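Local coordinates for sugar-binding transport ATP-binding protein (Pyrococcus horikoshii, PDB 1V43) that probably binds and hydrolyses ATP to power sugar uptake, as the nucleotide-binding subunit of an ABC transporter, at residues Y197-D201 / Q202-M206; S225-V229 / Y230-N234. All coordinates share one frame; numbering follows the deposited sequence.

Overall arrangement
Contact 1 (197-201 with 202-206) comes first along the chain and contact 2 (225-229 with 230-234) follows it. Their centres lie about 14 Å apart. Contact 1 links strand 194-199, an inner strand of the six-stranded mixed sheet of the ATPase core, to helix 202-208. Strands 211-216 and 219-224 of the same sheet then lead to helix 226-231, which holds contact 2. The two helices meet where CE of M206 packs 3.7 Å from CB of Y230. Both contacts touch the second subunit. Contact 1 lies beside the ATP-binding loop. Contact 2 is away from it and reaches the C-terminal OB-like part through Y230 and E291.

Contact 1 of 2, residues Y197-D201 / Q202-M206; sequences YVTHD and QVEAM
Y197 and T199, on the last strand residues 197-199, face helix 202-206; the axes of these two short segments come within 8.9 Å and run nearly antiparallel, at 156°. The chain turns back through H200 and D201. A205 N bonds to D201 O at 2.9 Å and starts the helical pattern. A water bridges H200 O and Q202 N.

D201 is the N-cap. Its CG is anti to the backbone N (chi1 -169°), which carries OD1 over the first turn. There OD1 accepts from E204 N at 3.0 Å, met from above the carboxylate plane. In turn D201 N donates a hydrogen bond to T199 OG1, 3.0 Å away, in an ST turn. T199 OG1 is also hydrogen-bonded to E167. This strand-to-helix turn follows a strand of the P-loop NTPase core. H200 in it fits the switch histidine of ABC ATPases, and its side chain touches K50 of the ATP site.

E204 is buried and extends back over the turn to the strand. Y197 OH donates to E204 OE2 at 2.8 Å. The oxygen lies at the edge of the ring, in its plane, while the hydroxyl stands 59° out of the carboxylate plane. The other oxygen, OE1, forms salt bridges with R177 and R181, which would probably keep E204 ionised. T199 CG2 meets A205 CB at 4.1 Å.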
ATOM      1  N   TYR A 197       7.207  -5.923 -18.873  1.00 19.62           N
ATOM      2  CA  TYR A 197       7.382  -5.119 -17.668  1.00 23.53           C
ATOM      3  C   TYR A 197       7.584  -5.955 -16.412  1.00 23.93           C
ATOM      4  O   TYR A 197       6.738  -6.775 -16.061  1.00 20.63           O
ATOM      5  CB  TYR A 197       6.129  -4.256 -17.519  1.00 22.24           C
ATOM      6  CG  TYR A 197       6.194  -3.090 -16.569  1.00 23.51           C
ATOM      7  CD1 TYR A 197       6.333  -1.780 -17.049  1.00 27.53           C
ATOM      8  CD2 TYR A 197       6.016  -3.273 -15.199  1.00 31.98           C
ATOM      9  CE1 TYR A 197       6.282  -0.683 -16.184  1.00 22.85           C
ATOM     10  CE2 TYR A 197       5.960  -2.182 -14.325  1.00 30.06           C
ATOM     11  CZ  TYR A 197       6.092  -0.896 -14.831  1.00 27.24           C
ATOM     12  OH  TYR A 197       6.006   0.162 -13.976  1.00 26.54           O
ATOM     13  N   VAL A 198       8.703  -5.722 -15.734  1.00 22.84           N
ATOM     14  CA  VAL A 198       9.035  -6.452 -14.520  1.00 24.75           C
ATOM     15  C   VAL A 198       8.732  -5.684 -13.231  1.00 27.55           C
ATOM     16  O   VAL A 198       9.180  -4.547 -13.059  1.00 23.66           O
ATOM     17  CB  VAL A 198      10.529  -6.810 -14.500  1.00 23.80           C
ATOM     18  CG1 VAL A 198      10.925  -7.281 -13.096  1.00 22.27           C
ATOM     19  CG2 VAL A 198      10.825  -7.878 -15.542  1.00 26.27           C
ATOM     20  N   THR A 199       7.976  -6.307 -12.331  1.00 25.51           N
ATOM     21  CA  THR A 199       7.662  -5.702 -11.038  1.00 25.08           C
ATOM     22  C   THR A 199       7.315  -6.753  -9.992  1.00 30.53           C
ATOM     23  O   THR A 199       6.837  -7.835 -10.323  1.00 29.82           O
ATOM     24  CB  THR A 199       6.477  -4.700 -11.105  1.00 32.86           C
ATOM     25  OG1 THR A 199       6.315  -4.093  -9.820  1.00 25.60           O
ATOM     26  CG2 THR A 199       5.155  -5.404 -11.471  1.00 22.51           C
ATOM     27  N   HIS A 200       7.559  -6.434  -8.725  1.00 30.22           N
ATOM     28  CA  HIS A 200       7.229  -7.353  -7.643  1.00 29.14           C
ATOM     29  C   HIS A 200       5.984  -6.798  -6.947  1.00 23.00           C
ATOM     30  O   HIS A 200       5.489  -7.369  -5.976  1.00 30.30           O
ATOM     31  CB  HIS A 200       8.386  -7.437  -6.644  1.00 36.46           C
ATOM     32  CG  HIS A 200       8.519  -6.219  -5.781  1.00 50.20           C
ATOM     33  ND1 HIS A 200       7.631  -5.928  -4.767  1.00 57.27           N
ATOM     34  CD2 HIS A 200       9.392  -5.186  -5.823  1.00 49.79           C
ATOM     35  CE1 HIS A 200       7.949  -4.766  -4.224  1.00 58.68           C
ATOM     36  NE2 HIS A 200       9.014  -4.295  -4.848  1.00 53.82           N
ATOM     37  N   ASP A 201       5.478  -5.689  -7.466  1.00 27.05           N
ATOM     38  CA  ASP A 201       4.301  -5.000  -6.916  1.00 26.10           C
ATOM     39  C   ASP A 201       2.989  -5.454  -7.587  1.00 29.73           C
ATOM     40  O   ASP A 201       2.662  -5.006  -8.700  1.00 28.35           O
ATOM     41  CB  ASP A 201       4.491  -3.487  -7.110  1.00 28.57           C
ATOM     42  CG  ASP A 201       3.472  -2.657  -6.351  1.00 31.68           C
ATOM     43  OD1 ASP A 201       2.255  -2.919  -6.467  1.00 33.24           O
ATOM     44  OD2 ASP A 201       3.897  -1.721  -5.648  1.00 35.41           O
ATOM     45  N   GLN A 202       2.234  -6.313  -6.903  1.00 24.45           N
ATOM     46  CA  GLN A 202       0.982  -6.837  -7.447  1.00 25.87           C
ATOM     47  C   GLN A 202      -0.036  -5.763  -7.870  1.00 25.27           C
ATOM     48  O   GLN A 202      -0.660  -5.900  -8.917  1.00 23.64           O
ATOM     49  CB  GLN A 202       0.348  -7.842  -6.463  1.00 21.82           C
ATOM     50  CG  GLN A 202       0.026  -7.297  -5.064  1.00 23.19           C
ATOM     51  CD  GLN A 202      -1.423  -6.853  -4.907  1.00 25.72           C
ATOM     52  OE1 GLN A 202      -2.285  -7.172  -5.726  1.00 28.73           O
ATOM     53  NE2 GLN A 202      -1.698  -6.126  -3.834  1.00 28.60           N
ATOM     54  N   VAL A 203      -0.210  -4.700  -7.086  1.00 23.53           N
ATOM     55  CA  VAL A 203      -1.159  -3.653  -7.495  1.00 24.72           C
ATOM     56  C   VAL A 203      -0.733  -3.014  -8.822  1.00 24.13           C
ATOM     57  O   VAL A 203      -1.571  -2.734  -9.683  1.00 24.65           O
ATOM     58  CB  VAL A 203      -1.303  -2.530  -6.440  1.00 25.51           C
ATOM     59  CG1 VAL A 203      -2.028  -1.324  -7.056  1.00 19.29           C
ATOM     60  CG2 VAL A 203      -2.100  -3.049  -5.219  1.00 28.17           C
ATOM     61  N   GLU A 204       0.568  -2.788  -8.988  1.00 26.04           N
ATOM     62  CA  GLU A 204       1.084  -2.181 -10.219  1.00 27.42           C
ATOM     63  C   GLU A 204       0.867  -3.157 -11.376  1.00 25.84           C
ATOM     64  O   GLU A 204       0.457  -2.771 -12.464  1.00 21.45           O
ATOM     65  CB  GLU A 204       2.575  -1.863 -10.060  1.00 22.48           C
ATOM     66  CG  GLU A 204       3.226  -1.128 -11.239  1.00 23.28           C
ATOM     67  CD  GLU A 204       4.486  -0.370 -10.810  1.00 30.84           C
ATOM     68  OE1 GLU A 204       4.358   0.521  -9.947  1.00 26.29           O
ATOM     69  OE2 GLU A 204       5.590  -0.657 -11.323  1.00 35.30           O
ATOM     70  N   ALA A 205       1.131  -4.430 -11.125  1.00 24.14           N
ATOM     71  CA  ALA A 205       0.942  -5.442 -12.152  1.00 31.50           C
ATOM     72  C   ALA A 205      -0.520  -5.456 -12.634  1.00 27.01           C
ATOM     73  O   ALA A 205      -0.776  -5.403 -13.825  1.00 22.35           O
ATOM     74  CB  ALA A 205       1.350  -6.804 -11.611  1.00 21.71           C
ATOM     75  N   MET A 206      -1.469  -5.508 -11.700  1.00 24.47           N
ATOM     76  CA  MET A 206      -2.892  -5.525 -12.035  1.00 25.24           C
ATOM     77  C   MET A 206      -3.320  -4.273 -12.782  1.00 25.15           C
ATOM     78  O   MET A 206      -4.241  -4.301 -13.594  1.00 26.03           O
ATOM     79  CB  MET A 206      -3.727  -5.657 -10.760  1.00 27.65           C
ATOM     80  CG  MET A 206      -3.655  -7.028 -10.091  1.00 27.36           C
ATOM     81  SD  MET A 206      -4.519  -8.263 -11.064  1.00 24.86           S
ATOM     82  CE  MET A 206      -6.199  -7.999 -10.530  1.00 23.20           C
TER
HETATM   83  O   HOH W   1       3.170  -7.488  -4.654  1.00 33.30           O

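Contact 2 of 2, residues S225-V229 / Y230-N234; sequences SPTEV and YLRPN
T227 and L231 sit one turn apart on the short helix 226-231, which opens with a capping box. At this N-terminus S225 OG accepts from E228 N at 3.1 Å. In return E228 OE1 accepts from S225 N at 3.0 Å through its anti lone pair. The two bonds tie the first turn to the residue before it.

Backbone bonds continue the helix. Y230 N reaches P226 O, and L231 N reaches T227 O at 2.8 Å. R232 N still bonds to E228 O at 2.9 Å, although R232 is the first residue to leave helical angles. This donor stands above the carbonyl plane, and its bond is bent to 137°.

Nonpolar contact is carried by T227 and L231, whose side chains lie side by side and point the same way. T227 CG2 is anti to the backbone N (chi1 of OG1 -61°), and this turns the methyl to L231. An alanine in place of L231 would keep the backbone bond but is likely to open a gap beside CG2 of T227, where the leucine branch now packs. T227 OG1 has a separate partner, H342 of the second subunit. Y230 swings away from the turn, and its OH bonds to E291. The closest side-chain approach between T227 and L231 is tight: CG2 of T227 to CD1 of L231, 3.5 Å.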
ATOM      1  N   SER A 225      -4.974 -12.650 -17.951  1.00 19.94           N
ATOM      2  CA  SER A 225      -5.403 -11.276 -17.743  1.00 27.77           C
ATOM      3  C   SER A 225      -5.577 -11.046 -16.235  1.00 24.66           C
ATOM      4  O   SER A 225      -5.762 -11.995 -15.476  1.00 28.88           O
ATOM      5  CB  SER A 225      -6.753 -11.042 -18.411  1.00 26.47           C
ATOM      6  OG  SER A 225      -7.763 -11.665 -17.638  1.00 26.42           O
ATOM      7  N   PRO A 226      -5.525  -9.785 -15.789  1.00 23.31           N
ATOM      8  CA  PRO A 226      -5.688  -9.444 -14.365  1.00 21.48           C
ATOM      9  C   PRO A 226      -6.935 -10.122 -13.768  1.00 22.11           C
ATOM     10  O   PRO A 226      -6.917 -10.585 -12.628  1.00 24.92           O
ATOM     11  CB  PRO A 226      -5.812  -7.925 -14.398  1.00 15.95           C
ATOM     12  CG  PRO A 226      -4.873  -7.567 -15.546  1.00 26.37           C
ATOM     13  CD  PRO A 226      -5.249  -8.582 -16.595  1.00 16.48           C
ATOM     14  N   THR A 227      -8.014 -10.175 -14.548  1.00 28.17           N
ATOM     15  CA  THR A 227      -9.253 -10.808 -14.108  1.00 25.24           C
ATOM     16  C   THR A 227      -9.042 -12.306 -13.929  1.00 27.10           C
ATOM     17  O   THR A 227      -9.472 -12.899 -12.932  1.00 31.67           O
ATOM     18  CB  THR A 227     -10.393 -10.605 -15.134  1.00 33.94           C
ATOM     19  OG1 THR A 227     -10.660  -9.207 -15.287  1.00 32.26           O
ATOM     20  CG2 THR A 227     -11.669 -11.313 -14.665  1.00 29.80           C
ATOM     21  N   GLU A 228      -8.368 -12.924 -14.886  1.00 25.81           N
ATOM     22  CA  GLU A 228      -8.119 -14.360 -14.802  1.00 29.09           C
ATOM     23  C   GLU A 228      -7.228 -14.758 -13.626  1.00 23.66           C
ATOM     24  O   GLU A 228      -7.546 -15.713 -12.915  1.00 23.83           O
ATOM     25  CB  GLU A 228      -7.514 -14.884 -16.108  1.00 30.91           C
ATOM     26  CG  GLU A 228      -8.457 -14.837 -17.308  1.00 35.68           C
ATOM     27  CD  GLU A 228      -7.801 -15.380 -18.577  1.00 44.73           C
ATOM     28  OE1 GLU A 228      -6.706 -14.899 -18.950  1.00 37.24           O
ATOM     29  OE2 GLU A 228      -8.385 -16.288 -19.203  1.00 43.66           O
ATOM     30  N   VAL A 229      -6.127 -14.045 -13.398  1.00 18.47           N
ATOM     31  CA  VAL A 229      -5.262 -14.425 -12.283  1.00 23.93           C
ATOM     32  C   VAL A 229      -5.870 -14.054 -10.929  1.00 23.73           C
ATOM     33  O   VAL A 229      -5.573 -14.675  -9.919  1.00 26.08           O
ATOM     34  CB  VAL A 229      -3.834 -13.824 -12.414  1.00 27.89           C
ATOM     35  CG1 VAL A 229      -3.180 -14.375 -13.667  1.00 25.31           C
ATOM     36  CG2 VAL A 229      -3.881 -12.282 -12.441  1.00 24.27           C
ATOM     37  N   TYR A 230      -6.742 -13.053 -10.910  1.00 28.39           N
ATOM     38  CA  TYR A 230      -7.364 -12.662  -9.657  1.00 25.63           C
ATOM     39  C   TYR A 230      -8.559 -13.567  -9.298  1.00 24.19           C
ATOM     40  O   TYR A 230      -8.608 -14.124  -8.209  1.00 25.66           O
ATOM     41  CB  TYR A 230      -7.818 -11.201  -9.720  1.00 23.21           C
ATOM     42  CG  TYR A 230      -8.637 -10.796  -8.514  1.00 24.56           C
ATOM     43  CD1 TYR A 230      -8.034 -10.577  -7.267  1.00 23.31           C
ATOM     44  CD2 TYR A 230     -10.012 -10.653  -8.610  1.00 19.48           C
ATOM     45  CE1 TYR A 230      -8.794 -10.223  -6.154  1.00 19.87           C
ATOM     46  CE2 TYR A 230     -10.775 -10.307  -7.513  1.00 23.57           C
ATOM     47  CZ  TYR A 230     -10.169 -10.094  -6.289  1.00 27.98           C
ATOM     48  OH  TYR A 230     -10.957  -9.772  -5.206  1.00 25.56           O
ATOM     49  N   LEU A 231      -9.521 -13.703 -10.210  1.00 22.98           N
ATOM     50  CA  LEU A 231     -10.698 -14.536  -9.955  1.00 25.92           C
ATOM     51  C   LEU A 231     -10.398 -16.020 -10.010  1.00 31.39           C
ATOM     52  O   LEU A 231     -11.062 -16.813  -9.341  1.00 28.17           O
ATOM     53  CB  LEU A 231     -11.815 -14.242 -10.959  1.00 24.16           C
ATOM     54  CG  LEU A 231     -12.463 -12.861 -10.899  1.00 31.17           C
ATOM     55  CD1 LEU A 231     -13.469 -12.731 -12.038  1.00 30.34           C
ATOM     56  CD2 LEU A 231     -13.132 -12.665  -9.545  1.00 28.20           C
ATOM     57  N   ARG A 232      -9.403 -16.405 -10.803  1.00 26.71           N
ATOM     58  CA  ARG A 232      -9.092 -17.823 -10.913  1.00 30.02           C
ATOM     59  C   ARG A 232      -7.618 -18.198 -10.796  1.00 27.63           C
ATOM     60  O   ARG A 232      -7.013 -18.698 -11.737  1.00 21.65           O
ATOM     61  CB  ARG A 232      -9.694 -18.374 -12.215  1.00 28.73           C
ATOM     62  CG  ARG A 232     -11.227 -18.467 -12.165  1.00 32.01           C
ATOM     63  CD  ARG A 232     -11.859 -18.760 -13.521  1.00 40.13           C
ATOM     64  NE  ARG A 232     -11.873 -17.581 -14.388  1.00 58.55           N
ATOM     65  CZ  ARG A 232     -12.688 -16.536 -14.239  1.00 60.21           C
ATOM     66  NH1 ARG A 232     -13.581 -16.508 -13.253  1.00 59.50           N
ATOM     67  NH2 ARG A 232     -12.600 -15.508 -15.072  1.00 55.85           N
ATOM     68  N   PRO A 233      -7.013 -17.946  -9.626  1.00 27.00           N
ATOM     69  CA  PRO A 233      -5.602 -18.298  -9.453  1.00 28.91           C
ATOM     70  C   PRO A 233      -5.501 -19.824  -9.563  1.00 33.03           C
ATOM     71  O   PRO A 233      -6.296 -20.532  -8.952  1.00 30.34           O
ATOM     72  CB  PRO A 233      -5.303 -17.808  -8.043  1.00 25.99           C
ATOM     73  CG  PRO A 233      -6.618 -18.043  -7.338  1.00 28.69           C
ATOM     74  CD  PRO A 233      -7.611 -17.505  -8.354  1.00 24.39           C
ATOM     75  N   ASN A 234      -4.549 -20.341 -10.334  1.00 32.68           N
ATOM     76  CA  ASN A 234      -4.458 -21.788 -10.462  1.00 35.39           C
ATOM     77  C   ASN A 234      -3.678 -22.459  -9.330  1.00 42.25           C
ATOM     78  O   ASN A 234      -3.389 -23.651  -9.399  1.00 40.98           O
ATOM     79  CB  ASN A 234      -3.839 -22.173 -11.801  1.00 30.23           C
ATOM     80  CG  ASN A 234      -2.416 -21.707 -11.931  1.00 35.76           C
ATOM     81  OD1 ASN A 234      -1.696 -21.583 -10.940  1.00 33.25           O
ATOM     82  ND2 ASN A 234      -1.992 -21.458 -13.160  1.00 34.80           N
TER